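Local coordinates for uncharacterized protein (Pyrococcus abyssi, PDB 5IFF), which acts as a restriction DNA glycosylase, a restriction enzyme that probably excises adenine from its recognition sequence in double-stranded DNA, at residues 59-64 / 68-73; 156-161 / 196-201; 28-31 / 36-39. The protein carries 2 engineered substitutions. One frame throughout, in Å; residues are numbered along the deposited sequence.

In the fold
Interactions 1 and 2 meet at the adenine site, to which Gln59, Ile60 and Val158 contribute; adenine is not bound to this chain here. Their centres are 12 Å apart, and the probable hydrogen bond from Ile60 N to Val158 O (3.1 Å) joins the loop of interaction 1 to the strand of interaction 2. Interaction 3, a hairpin nearer the surface, lies about 24 Å from interaction 1 between centres, on the opposite side of the chain's centre. It reaches the same sheet as interaction 2 and touches it through Ile30 CD1 and Cys161 SG, 3.9 Å apart. All three come within about 7 Å of the DNA by nearest atoms, interaction 3 within about 5 Å.

Interaction 1 of 3, residues 59-64 / 68-73; sequences QISYAR and YDYELS
Ser61 meets Glu71 where the loop leaving strand 54-59 of the half-pipe fold turns into helix 72-81, with Glu71 as the helix N-cap. Ser61 N donates to Glu71 OE1 at 2.7 Å, nearly along the C-O axis of that oxygen. A water donates a second hydrogen bond to Glu71 OE1 and one to Gln59 O, and accepts one from Ser61 OG, so the carboxylate oxygen is gripped twice. In return, Leu72 N in the first turn of the helix donates to Ser61 O at 3.1 Å. Ser73 OG forms a short bond to Tyr62 O, 2.5 Å, from above the carbonyl plane rather than within it. A chi1 of 50°, which sets OG between its own backbone N and carbonyl carbon, lets the same hydroxyl accept a hydrogen bond from Tyr70 N at 2.9 Å. Beside these bonds the Tyr70 ring is sandwiched: Arg64 CB lies over one face, 3.7 Å from the ring centroid, and Glu71 CG over the other. The arginine chain bends at chi3 and lays its guanidinium at 19° to the ring, with Arg64 NE 3.5 Å from Tyr70 CE1. The Tyr62 and Tyr68 rings point the same way with planes at 22°, offset enough that contact is made at Tyr62 CD1 and Tyr68 CE2, 3.5 Å apart. Ala63 CB sits over the centre of one face of the Tyr68 ring, a CH-pi contact, 4.0 Å from the centroid. Farther out, Asp208 and His205 bind Tyr62 OH, Glu2 and Lys24 bind Tyr70 OH, and Trp58 NE1 is hydrogen-bonded to Glu71 OE2.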
ATOM      1  N   GLN A  59     -15.015  -3.979 -13.090  1.00 32.33           N
ATOM      2  CA  GLN A  59     -15.394  -4.815 -11.956  1.00 33.50           C
ATOM      3  C   GLN A  59     -16.369  -3.995 -11.162  1.00 30.82           C
ATOM      4  O   GLN A  59     -15.962  -3.140 -10.345  1.00 30.49           O
ATOM      5  CB  GLN A  59     -14.163  -5.227 -11.114  1.00 38.18           C
ATOM      6  CG  GLN A  59     -14.491  -6.270 -10.106  1.00 49.27           C
ATOM      7  CD  GLN A  59     -14.665  -5.665  -8.735  1.00 64.82           C
ATOM      8  OE1 GLN A  59     -13.720  -5.125  -8.164  1.00 71.06           O
ATOM      9  NE2 GLN A  59     -15.890  -5.719  -8.209  1.00 73.55           N
ATOM     10  N   ILE A  60     -17.650  -4.251 -11.401  1.00 29.55           N
ATOM     11  CA  ILE A  60     -18.692  -3.346 -10.973  1.00 33.81           C
ATOM     12  C   ILE A  60     -19.295  -3.793  -9.619  1.00 33.47           C
ATOM     13  O   ILE A  60     -19.292  -4.986  -9.277  1.00 35.61           O
ATOM     14  CB  ILE A  60     -19.781  -3.238 -12.045  1.00 37.77           C
ATOM     15  CG1 ILE A  60     -20.733  -2.078 -11.750  1.00 37.53           C
ATOM     16  CG2 ILE A  60     -20.548  -4.582 -12.196  1.00 33.39           C
ATOM     17  CD1 ILE A  60     -21.714  -1.804 -12.940  1.00 35.39           C
ATOM     18  N   SER A  61     -19.765  -2.819  -8.840  1.00 30.48           N
ATOM     19  CA  SER A  61     -20.272  -3.085  -7.475  1.00 31.92           C
ATOM     20  C   SER A  61     -21.705  -2.555  -7.361  1.00 32.05           C
ATOM     21  O   SER A  61     -22.170  -1.862  -8.266  1.00 29.73           O
ATOM     22  CB  SER A  61     -19.387  -2.411  -6.407  1.00 33.34           C
ATOM     23  OG  SER A  61     -18.076  -2.916  -6.431  1.00 34.66           O
ATOM     24  N   TYR A  62     -22.395  -2.845  -6.246  1.00 30.09           N
ATOM     25  CA  TYR A  62     -23.746  -2.256  -6.062  1.00 29.95           C
ATOM     26  C   TYR A  62     -23.826  -1.488  -4.714  1.00 33.80           C
ATOM     27  O   TYR A  62     -24.828  -0.861  -4.405  1.00 36.41           O
ATOM     28  CB  TYR A  62     -24.830  -3.349  -6.156  1.00 31.44           C
ATOM     29  CG  TYR A  62     -24.604  -4.569  -5.265  1.00 31.70           C
ATOM     30  CD1 TYR A  62     -24.812  -4.495  -3.896  1.00 31.07           C
ATOM     31  CD2 TYR A  62     -24.173  -5.791  -5.807  1.00 30.30           C
ATOM     32  CE1 TYR A  62     -24.593  -5.608  -3.039  1.00 37.62           C
ATOM     33  CE2 TYR A  62     -23.948  -6.919  -4.980  1.00 33.41           C
ATOM     34  CZ  TYR A  62     -24.177  -6.818  -3.596  1.00 35.69           C
ATOM     35  OH  TYR A  62     -23.960  -7.874  -2.752  1.00 35.04           O
ATOM     36  N   ALA A  63     -22.754  -1.521  -3.918  1.00 34.85           N
ATOM     37  CA  ALA A  63     -22.747  -0.812  -2.643  1.00 37.28           C
ATOM     38  C   ALA A  63     -21.346  -0.314  -2.350  1.00 42.87           C
ATOM     39  O   ALA A  63     -20.356  -0.842  -2.897  1.00 42.77           O
ATOM     40  CB  ALA A  63     -23.262  -1.715  -1.516  1.00 35.84           C
ATOM     41  N   ARG A  64     -21.268   0.761  -1.579  1.00 41.68           N
ATOM     42  CA  ARG A  64     -19.993   1.307  -1.101  1.00 47.34           C
ATOM     43  C   ARG A  64     -20.217   1.908   0.288  1.00 50.63           C
ATOM     44  O   ARG A  64     -21.162   2.674   0.489  1.00 49.11           O
ATOM     45  CB  ARG A  64     -19.423   2.366  -2.062  1.00 47.37           C
ATOM     46  CG  ARG A  64     -18.133   2.981  -1.517  1.00 52.82           C
ATOM     47  CD  ARG A  64     -17.321   3.760  -2.522  1.00 56.37           C
ATOM     48  NE  ARG A  64     -17.931   5.035  -2.854  1.00 60.09           N
ATOM     49  CZ  ARG A  64     -17.303   6.014  -3.486  1.00 65.37           C
ATOM     50  NH1 ARG A  64     -16.038   5.871  -3.863  1.00 64.10           N
ATOM     51  NH2 ARG A  64     -17.953   7.139  -3.749  1.00 73.46           N
ATOM     52  N   TYR A  68     -26.316   1.701  -0.635  1.00 39.16           N
ATOM     53  CA  TYR A  68     -26.655   1.251  -1.996  1.00 39.59           C
ATOM     54  C   TYR A  68     -26.927   2.436  -2.895  1.00 39.28           C
ATOM     55  O   TYR A  68     -28.021   2.560  -3.420  1.00 41.23           O
ATOM     56  CB  TYR A  68     -27.860   0.307  -1.968  1.00 36.85           C
ATOM     57  CG  TYR A  68     -27.523  -1.030  -1.365  1.00 35.76           C
ATOM     58  CD1 TYR A  68     -27.183  -1.148   0.001  1.00 39.98           C
ATOM     59  CD2 TYR A  68     -27.514  -2.158  -2.133  1.00 35.46           C
ATOM     60  CE1 TYR A  68     -26.846  -2.379   0.538  1.00 41.63           C
ATOM     61  CE2 TYR A  68     -27.201  -3.387  -1.607  1.00 37.46           C
ATOM     62  CZ  TYR A  68     -26.864  -3.501  -0.291  1.00 39.74           C
ATOM     63  OH  TYR A  68     -26.512  -4.750   0.191  1.00 43.35           O
ATOM     64  N   ASP A  69     -25.958   3.340  -3.022  1.00 39.07           N
ATOM     65  CA  ASP A  69     -26.066   4.410  -4.027  1.00 41.73           C
ATOM     66  C   ASP A  69     -24.722   4.534  -4.788  1.00 39.85           C
ATOM     67  O   ASP A  69     -24.028   5.553  -4.707  1.00 39.92           O
ATOM     68  CB  ASP A  69     -26.449   5.740  -3.375  1.00 44.78           C
ATOM     69  CG  ASP A  69     -26.653   6.860  -4.396  1.00 48.69           C
ATOM     70  OD1 ASP A  69     -27.005   6.558  -5.562  1.00 45.96           O
ATOM     71  OD2 ASP A  69     -26.463   8.045  -4.020  1.00 53.52           O
ATOM     72  N   TYR A  70     -24.352   3.467  -5.462  1.00 35.61           N
ATOM     73  CA  TYR A  70     -22.993   3.363  -6.019  1.00 35.74           C
ATOM     74  C   TYR A  70     -22.991   2.449  -7.197  1.00 33.87           C
ATOM     75  O   TYR A  70     -23.492   1.325  -7.092  1.00 30.72           O
ATOM     76  CB  TYR A  70     -22.034   2.819  -4.956  1.00 36.50           C
ATOM     77  CG  TYR A  70     -20.566   2.674  -5.413  1.00 38.54           C
ATOM     78  CD1 TYR A  70     -19.783   3.808  -5.690  1.00 39.25           C
ATOM     79  CD2 TYR A  70     -19.961   1.407  -5.507  1.00 36.68           C
ATOM     80  CE1 TYR A  70     -18.436   3.684  -6.073  1.00 42.61           C
ATOM     81  CE2 TYR A  70     -18.608   1.270  -5.862  1.00 37.80           C
ATOM     82  CZ  TYR A  70     -17.863   2.403  -6.179  1.00 41.89           C
ATOM     83  OH  TYR A  70     -16.530   2.263  -6.543  1.00 42.96           O
ATOM     84  N   GLU A  71     -22.460   2.924  -8.323  1.00 33.74           N
ATOM     85  CA  GLU A  71     -22.392   2.161  -9.574  1.00 31.72           C
ATOM     86  C   GLU A  71     -23.729   1.489  -9.937  1.00 31.08           C
ATOM     87  O   GLU A  71     -24.679   2.178 -10.266  1.00 28.20           O
ATOM     88  CB  GLU A  71     -21.262   1.146  -9.492  1.00 31.76           C
ATOM     89  CG  GLU A  71     -19.911   1.854  -9.323  1.00 33.78           C
ATOM     90  CD  GLU A  71     -18.706   0.933  -9.476  1.00 36.94           C
ATOM     91  OE1 GLU A  71     -18.779  -0.288  -9.198  1.00 35.87           O
ATOM     92  OE2 GLU A  71     -17.659   1.472  -9.840  1.00 38.48           O
ATOM     93  N   LEU A  72     -23.798   0.159  -9.904  1.00 29.55           N
ATOM     94  CA  LEU A  72     -25.011  -0.485 -10.358  1.00 27.24           C
ATOM     95  C   LEU A  72     -26.242  -0.028  -9.518  1.00 28.23           C
ATOM     96  O   LEU A  72     -27.304   0.118 -10.079  1.00 28.19           O
ATOM     97  CB  LEU A  72     -24.883  -2.028 -10.290  1.00 29.39           C
ATOM     98  CG  LEU A  72     -26.124  -2.787 -10.819  1.00 27.59           C
ATOM     99  CD1 LEU A  72     -26.461  -2.546 -12.334  1.00 28.09           C
ATOM    100  CD2 LEU A  72     -25.960  -4.299 -10.582  1.00 28.56           C
ATOM    101  N   SER A  73     -26.111   0.173  -8.197  1.00 28.47           N
ATOM    102  CA  SER A  73     -27.336   0.561  -7.473  1.00 32.46           C
ATOM    103  C   SER A  73     -27.763   1.985  -7.850  1.00 33.04           C
ATOM    104  O   SER A  73     -28.962   2.312  -7.838  1.00 34.21           O
ATOM    105  CB  SER A  73     -27.199   0.462  -5.930  1.00 30.77           C
ATOM    106  OG  SER A  73     -26.046   1.105  -5.401  1.00 29.86           O
TER
HETATM  107  O   HOH W   1     -16.619  -1.493  -8.334  1.00 34.76           O

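Interaction 2 of 3, residues 156-161 / 196-201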
ATOM      1  N   SER A 156     -16.952 -14.078  -5.187  1.00 41.26           N
ATOM      2  CA  SER A 156     -17.360 -13.960  -6.590  1.00 35.62           C
ATOM      3  C   SER A 156     -17.251 -12.513  -7.022  1.00 42.00           C
ATOM      4  O   SER A 156     -17.582 -11.617  -6.251  1.00 45.13           O
ATOM      5  CB  SER A 156     -18.795 -14.478  -6.802  1.00 34.60           C
ATOM      6  OG  SER A 156     -19.608 -13.919  -5.771  1.00 37.44           O
ATOM      7  N   MET A 157     -16.818 -12.259  -8.265  1.00 38.07           N
ATOM      8  CA  MET A 157     -16.751 -10.872  -8.735  1.00 33.20           C
ATOM      9  C   MET A 157     -17.488 -10.761 -10.051  1.00 32.09           C
ATOM     10  O   MET A 157     -17.374 -11.641 -10.883  1.00 32.35           O
ATOM     11  CB  MET A 157     -15.295 -10.411  -8.918  1.00 35.45           C
ATOM     12  CG  MET A 157     -14.485 -10.375  -7.546  1.00 63.60           C
ATOM     13  SD  MET A 157     -13.185  -9.133  -7.553  1.00170.78           S
ATOM     14  CE  MET A 157     -12.149  -9.764  -8.867  1.00 95.79           C
ATOM     15  N   VAL A 158     -18.246  -9.684 -10.238  1.00 30.79           N
ATOM     16  CA  VAL A 158     -18.977  -9.499 -11.473  1.00 31.91           C
ATOM     17  C   VAL A 158     -18.308  -8.391 -12.292  1.00 34.17           C
ATOM     18  O   VAL A 158     -17.892  -7.364 -11.726  1.00 36.28           O
ATOM     19  CB  VAL A 158     -20.469  -9.142 -11.205  1.00 30.45           C
ATOM     20  CG1 VAL A 158     -21.209  -8.802 -12.569  1.00 31.55           C
ATOM     21  CG2 VAL A 158     -21.165 -10.310 -10.481  1.00 31.51           C
ATOM     22  N   TYR A 159     -18.201  -8.602 -13.604  1.00 31.86           N
ATOM     23  CA  TYR A 159     -17.511  -7.692 -14.511  1.00 33.70           C
ATOM     24  C   TYR A 159     -18.474  -7.397 -15.623  1.00 35.47           C
ATOM     25  O   TYR A 159     -19.231  -8.299 -16.048  1.00 34.90           O
ATOM     26  CB  TYR A 159     -16.257  -8.313 -15.163  1.00 36.51           C
ATOM     27  CG  TYR A 159     -15.057  -8.399 -14.261  1.00 40.72           C
ATOM     28  CD1 TYR A 159     -14.979  -9.389 -13.293  1.00 43.40           C
ATOM     29  CD2 TYR A 159     -13.992  -7.507 -14.396  1.00 39.82           C
ATOM     30  CE1 TYR A 159     -13.876  -9.473 -12.451  1.00 47.85           C
ATOM     31  CE2 TYR A 159     -12.892  -7.587 -13.574  1.00 44.58           C
ATOM     32  CZ  TYR A 159     -12.839  -8.575 -12.610  1.00 47.98           C
ATOM     33  OH  TYR A 159     -11.768  -8.653 -11.789  1.00 49.21           O
ATOM     34  N   VAL A 160     -18.450  -6.172 -16.125  1.00 33.66           N
ATOM     35  CA  VAL A 160     -19.066  -5.938 -17.454  1.00 32.63           C
ATOM     36  C   VAL A 160     -17.924  -5.484 -18.377  1.00 30.87           C
ATOM     37  O   VAL A 160     -17.060  -4.697 -17.971  1.00 32.21           O
ATOM     38  CB  VAL A 160     -20.213  -4.901 -17.408  1.00 32.29           C
ATOM     39  CG1 VAL A 160     -19.716  -3.627 -16.781  1.00 33.31           C
ATOM     40  CG2 VAL A 160     -20.765  -4.630 -18.804  1.00 35.05           C
ATOM     41  N   CYS A 161     -17.885  -6.018 -19.589  1.00 31.93           N
ATOM     42  CA  CYS A 161     -16.858  -5.665 -20.561  1.00 33.42           C
ATOM     43  C   CYS A 161     -17.589  -4.910 -21.675  1.00 32.35           C
ATOM     44  O   CYS A 161     -18.424  -5.500 -22.358  1.00 30.94           O
ATOM     45  CB  CYS A 161     -16.175  -6.897 -21.145  1.00 34.13           C
ATOM     46  SG  CYS A 161     -15.142  -7.714 -19.853  1.00 41.04           S
ATOM     47  N   LYS A 196     -29.049  -9.861 -12.529  1.00 27.60           N
ATOM     48  CA  LYS A 196     -29.134 -11.328 -12.580  1.00 28.83           C
ATOM     49  C   LYS A 196     -27.792 -11.982 -12.307  1.00 31.75           C
ATOM     50  O   LYS A 196     -27.740 -13.052 -11.656  1.00 31.21           O
ATOM     51  CB  LYS A 196     -29.654 -11.791 -13.910  1.00 27.14           C
ATOM     52  CG  LYS A 196     -31.173 -11.459 -14.069  1.00 32.61           C
ATOM     53  CD  LYS A 196     -31.651 -11.702 -15.510  1.00 38.27           C
ATOM     54  CE  LYS A 196     -31.690 -13.166 -15.805  1.00 42.94           C
ATOM     55  NZ  LYS A 196     -32.629 -13.425 -16.941  1.00 50.81           N
ATOM     56  N   ALA A 197     -26.719 -11.361 -12.800  1.00 27.51           N
ATOM     57  CA  ALA A 197     -25.364 -11.864 -12.499  1.00 30.16           C
ATOM     58  C   ALA A 197     -25.108 -11.917 -10.975  1.00 30.46           C
ATOM     59  O   ALA A 197     -24.627 -12.928 -10.440  1.00 29.11           O
ATOM     60  CB  ALA A 197     -24.291 -10.999 -13.212  1.00 27.61           C
ATOM     61  N   PHE A 198     -25.415 -10.841 -10.260  1.00 28.24           N
ATOM     62  CA  PHE A 198     -25.177 -10.839  -8.851  1.00 29.08           C
ATOM     63  C   PHE A 198     -26.069 -11.870  -8.133  1.00 30.82           C
ATOM     64  O   PHE A 198     -25.645 -12.507  -7.146  1.00 31.96           O
ATOM     65  CB  PHE A 198     -25.401  -9.416  -8.283  1.00 27.05           C
ATOM     66  CG  PHE A 198     -24.203  -8.525  -8.428  1.00 29.29           C
ATOM     67  CD1 PHE A 198     -23.034  -8.805  -7.702  1.00 32.05           C
ATOM     68  CD2 PHE A 198     -24.211  -7.425  -9.297  1.00 30.21           C
ATOM     69  CE1 PHE A 198     -21.887  -7.970  -7.804  1.00 35.21           C
ATOM     70  CE2 PHE A 198     -23.068  -6.597  -9.428  1.00 29.72           C
ATOM     71  CZ  PHE A 198     -21.914  -6.867  -8.684  1.00 34.02           C
ATOM     72  N   ILE A 199     -27.296 -12.022  -8.633  1.00 29.04           N
ATOM     73  CA  ILE A 199     -28.241 -12.967  -8.075  1.00 31.54           C
ATOM     74  C   ILE A 199     -27.697 -14.414  -8.170  1.00 31.53           C
ATOM     75  O   ILE A 199     -27.870 -15.182  -7.219  1.00 31.94           O
ATOM     76  CB  ILE A 199     -29.612 -12.836  -8.777  1.00 31.70           C
ATOM     77  CG1 ILE A 199     -30.337 -11.613  -8.218  1.00 28.76           C
ATOM     78  CG2 ILE A 199     -30.479 -14.079  -8.577  1.00 32.67           C
ATOM     79  CD1 ILE A 199     -31.569 -11.249  -9.048  1.00 28.37           C
ATOM     80  N   ILE A 200     -27.017 -14.768  -9.272  1.00 27.99           N
ATOM     81  CA  ILE A 200     -26.531 -16.156  -9.416  1.00 29.38           C
ATOM     82  C   ILE A 200     -25.077 -16.331  -8.897  1.00 32.83           C
ATOM     83  O   ILE A 200     -24.595 -17.450  -8.777  1.00 31.52           O
ATOM     84  CB  ILE A 200     -26.611 -16.653 -10.847  1.00 34.40           C
ATOM     85  CG1 ILE A 200     -25.643 -15.886 -11.763  1.00 33.46           C
ATOM     86  CG2 ILE A 200     -28.059 -16.595 -11.342  1.00 32.69           C
ATOM     87  CD1 ILE A 200     -25.311 -16.669 -13.052  1.00 36.54           C
ATOM     88  N   ALA A 201     -24.431 -15.231  -8.519  1.00 32.57           N
ATOM     89  CA  ALA A 201     -23.038 -15.298  -8.035  1.00 32.53           C
ATOM     90  C   ALA A 201     -22.883 -15.969  -6.668  1.00 33.23           C
ATOM     91  O   ALA A 201     -21.967 -16.807  -6.464  1.00 35.12           O
ATOM     92  CB  ALA A 201     -22.452 -13.873  -7.982  1.00 30.11           C
TER
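Val158 lays its CG2 methyl over a face of the Phe198 ring, a CH-pi contact between strand 154-163 of the half-pipe sheet and helix 188-201. CG2 of Val158 sits 3.8 Å from the Phe198 ring centroid, 18° off the ring normal and displaced toward the CE1 side of the rim. Behind it, Val158 CB approaches Phe198 CZ at 3.7 Å, so the valine leans across the ring rather than standing on a single methyl. Its other branch has a different partner. A chi1 of 174° turns CG1 away from the backbone N and toward Ala197, while CG2 is left over the ring; Val158 CG1 reaches Ala197 CB at 3.8 Å. One helical turn on from Ala197, Ala201 repeats the small side chain and faces Ser156, whose OG comes 3.6 Å from Ala201 CB. That hydroxyl is not left to the methyl alone: Glu105 OE2 takes part in a hydrogen bond with it. The axes of segments 156-161 and 196-201 come within 8.9 Å and run almost antiparallel, at 162°. Phe198 starts from a bond that does not aim at the strand, yet its ring end comes against Val158, a residue of the adenine site. Around the pair, Tyr62 and His205 meet Phe198 edge-to-face, Ile209 of helix 203-216 packs on it, Ile141 of strand 140-147 touches Ala197, and Phe121 of the third subunit packs against Ala197 on the helix.

Interaction 3 of 3, residues 28-31 / 36-39; sequences KKIE and IPVS
Lys29 and Val38 exchange two backbone hydrogen bonds. Lys29 N donates to Val38 O at 2.7 Å, and Val38 N returns a bond to Lys29 O at 2.9 Å. The extended Lys29 chain leads away from the hairpin partner and ends in a long ion pair, Lys29 NZ to Glu31 OE2, 3.8 Å. Lys29 and Val38 form the hydrogen-bonded pair of an antiparallel beta hairpin, strands 25-29 and 38-39, at one margin of the half-pipe sheet; Lys28 and Ser39 form the adjacent non-hydrogen-bonded pair, with side chains on the opposite face. There Lys28 stretches out straight, laying CD 3.7 Å from Pro37 CB and passing CE beside Ser39 OG at 3.8 Å. Pro37 also takes Ile30 alongside: Ile30 CG1 lies 3.8 Å from Pro37 CB, while Ile30 CD1 reaches Pro37 CG at 3.9 Å. On the other edge of strand 25-29, the backbones of Lys28 and Ile30 hydrogen-bond to Tyr55 and Asp53, tying the hairpin to strand 54-59 and the loop before it. From the third subunit, Ile109 packs on Ile36, Arg111 on Pro37 and Val152 on Val38.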
ATOM      1  N   LYS A  28      -9.069  -3.597 -21.797  1.00 36.77           N
ATOM      2  CA  LYS A  28      -8.519  -4.939 -21.972  1.00 40.08           C
ATOM      3  C   LYS A  28      -8.781  -5.428 -23.396  1.00 45.64           C
ATOM      4  O   LYS A  28      -9.732  -5.005 -24.021  1.00 42.08           O
ATOM      5  CB  LYS A  28      -9.143  -5.892 -20.961  1.00 46.56           C
ATOM      6  CG  LYS A  28      -8.690  -5.613 -19.527  1.00 49.03           C
ATOM      7  CD  LYS A  28      -9.117  -6.708 -18.609  1.00 54.42           C
ATOM      8  CE  LYS A  28      -8.474  -6.565 -17.208  1.00 58.21           C
ATOM      9  NZ  LYS A  28      -9.302  -7.336 -16.219  1.00 60.51           N
ATOM     10  N   LYS A  29      -7.944  -6.339 -23.873  1.00 45.71           N
ATOM     11  CA  LYS A  29      -8.085  -6.879 -25.223  1.00 45.57           C
ATOM     12  C   LYS A  29      -8.662  -8.271 -25.083  1.00 47.13           C
ATOM     13  O   LYS A  29      -8.132  -9.103 -24.313  1.00 50.91           O
ATOM     14  CB  LYS A  29      -6.740  -6.899 -25.954  1.00 47.11           C
ATOM     15  CG  LYS A  29      -6.860  -7.293 -27.415  1.00 55.71           C
ATOM     16  CD  LYS A  29      -5.500  -7.242 -28.110  1.00 62.58           C
ATOM     17  CE  LYS A  29      -5.656  -7.231 -29.619  1.00 67.55           C
ATOM     18  NZ  LYS A  29      -4.338  -7.425 -30.290  1.00 73.61           N
ATOM     19  N   ILE A  30      -9.792  -8.504 -25.745  1.00 46.21           N
ATOM     20  CA  ILE A  30     -10.417  -9.821 -25.765  1.00 47.76           C
ATOM     21  C   ILE A  30     -10.573 -10.224 -27.217  1.00 53.00           C
ATOM     22  O   ILE A  30     -11.546  -9.844 -27.875  1.00 52.16           O
ATOM     23  CB  ILE A  30     -11.768  -9.830 -25.048  1.00 46.17           C
ATOM     24  CG1 ILE A  30     -11.643  -9.118 -23.706  1.00 40.69           C
ATOM     25  CG2 ILE A  30     -12.306 -11.276 -24.901  1.00 53.34           C
ATOM     26  CD1 ILE A  30     -13.024  -8.837 -22.987  1.00 51.43           C
ATOM     27  N   GLU A  31      -9.602 -10.979 -27.715  1.00 55.82           N
ATOM     28  CA  GLU A  31      -9.486 -11.194 -29.142  1.00 65.73           C
ATOM     29  C   GLU A  31     -10.653 -11.984 -29.670  1.00 69.73           C
ATOM     30  O   GLU A  31     -10.978 -13.047 -29.139  1.00 70.88           O
ATOM     31  CB  GLU A  31      -8.173 -11.909 -29.480  1.00 70.76           C
ATOM     32  CG  GLU A  31      -7.230 -11.052 -30.275  1.00 73.23           C
ATOM     33  CD  GLU A  31      -5.912 -11.750 -30.524  1.00 77.22           C
ATOM     34  OE1 GLU A  31      -5.946 -12.847 -31.121  1.00 82.63           O
ATOM     35  OE2 GLU A  31      -4.860 -11.215 -30.105  1.00 75.51           O
ATOM     36  N   ILE A  36      -9.342 -15.247 -22.124  1.00 62.27           N
ATOM     37  CA  ILE A  36      -9.217 -14.459 -20.906  1.00 59.58           C
ATOM     38  C   ILE A  36      -8.878 -13.026 -21.291  1.00 54.76           C
ATOM     39  O   ILE A  36      -7.980 -12.805 -22.100  1.00 52.51           O
ATOM     40  CB  ILE A  36      -8.110 -15.047 -19.979  1.00 61.01           C
ATOM     41  CG1 ILE A  36      -8.263 -16.560 -19.879  1.00 65.42           C
ATOM     42  CG2 ILE A  36      -8.151 -14.411 -18.608  1.00 57.82           C
ATOM     43  CD1 ILE A  36      -7.121 -17.221 -19.190  1.00 67.89           C
ATOM     44  N   PRO A  37      -9.571 -12.043 -20.704  1.00 52.63           N
ATOM     45  CA  PRO A  37      -9.173 -10.684 -21.097  1.00 50.99           C
ATOM     46  C   PRO A  37      -7.695 -10.399 -20.768  1.00 55.32           C
ATOM     47  O   PRO A  37      -7.185 -10.837 -19.708  1.00 55.62           O
ATOM     48  CB  PRO A  37     -10.112  -9.800 -20.290  1.00 48.82           C
ATOM     49  CG  PRO A  37     -11.337 -10.687 -20.042  1.00 50.16           C
ATOM     50  CD  PRO A  37     -10.742 -12.055 -19.808  1.00 52.54           C
ATOM     51  N   VAL A  38      -7.020  -9.725 -21.694  1.00 55.68           N
ATOM     52  CA  VAL A  38      -5.602  -9.400 -21.581  1.00 57.19           C
ATOM     53  C   VAL A  38      -5.447  -7.894 -21.337  1.00 54.23           C
ATOM     54  O   VAL A  38      -6.052  -7.085 -22.026  1.00 48.77           O
ATOM     55  CB  VAL A  38      -4.828  -9.812 -22.859  1.00 58.77           C
ATOM     56  CG1 VAL A  38      -3.321  -9.591 -22.700  1.00 60.92           C
ATOM     57  CG2 VAL A  38      -5.121 -11.263 -23.218  1.00 59.99           C
ATOM     58  N   SER A  39      -4.629  -7.506 -20.370  1.00 57.14           N
ATOM     59  CA  SER A  39      -4.516  -6.088 -20.022  1.00 58.24           C
ATOM     60  C   SER A  39      -3.682  -5.323 -21.056  1.00 55.77           C
ATOM     61  O   SER A  39      -2.845  -5.908 -21.763  1.00 53.93           O
ATOM     62  CB  SER A  39      -3.906  -5.917 -18.622  1.00 63.55           C
ATOM     63  OG  SER A  39      -4.743  -6.487 -17.619  1.00 66.73           O
TER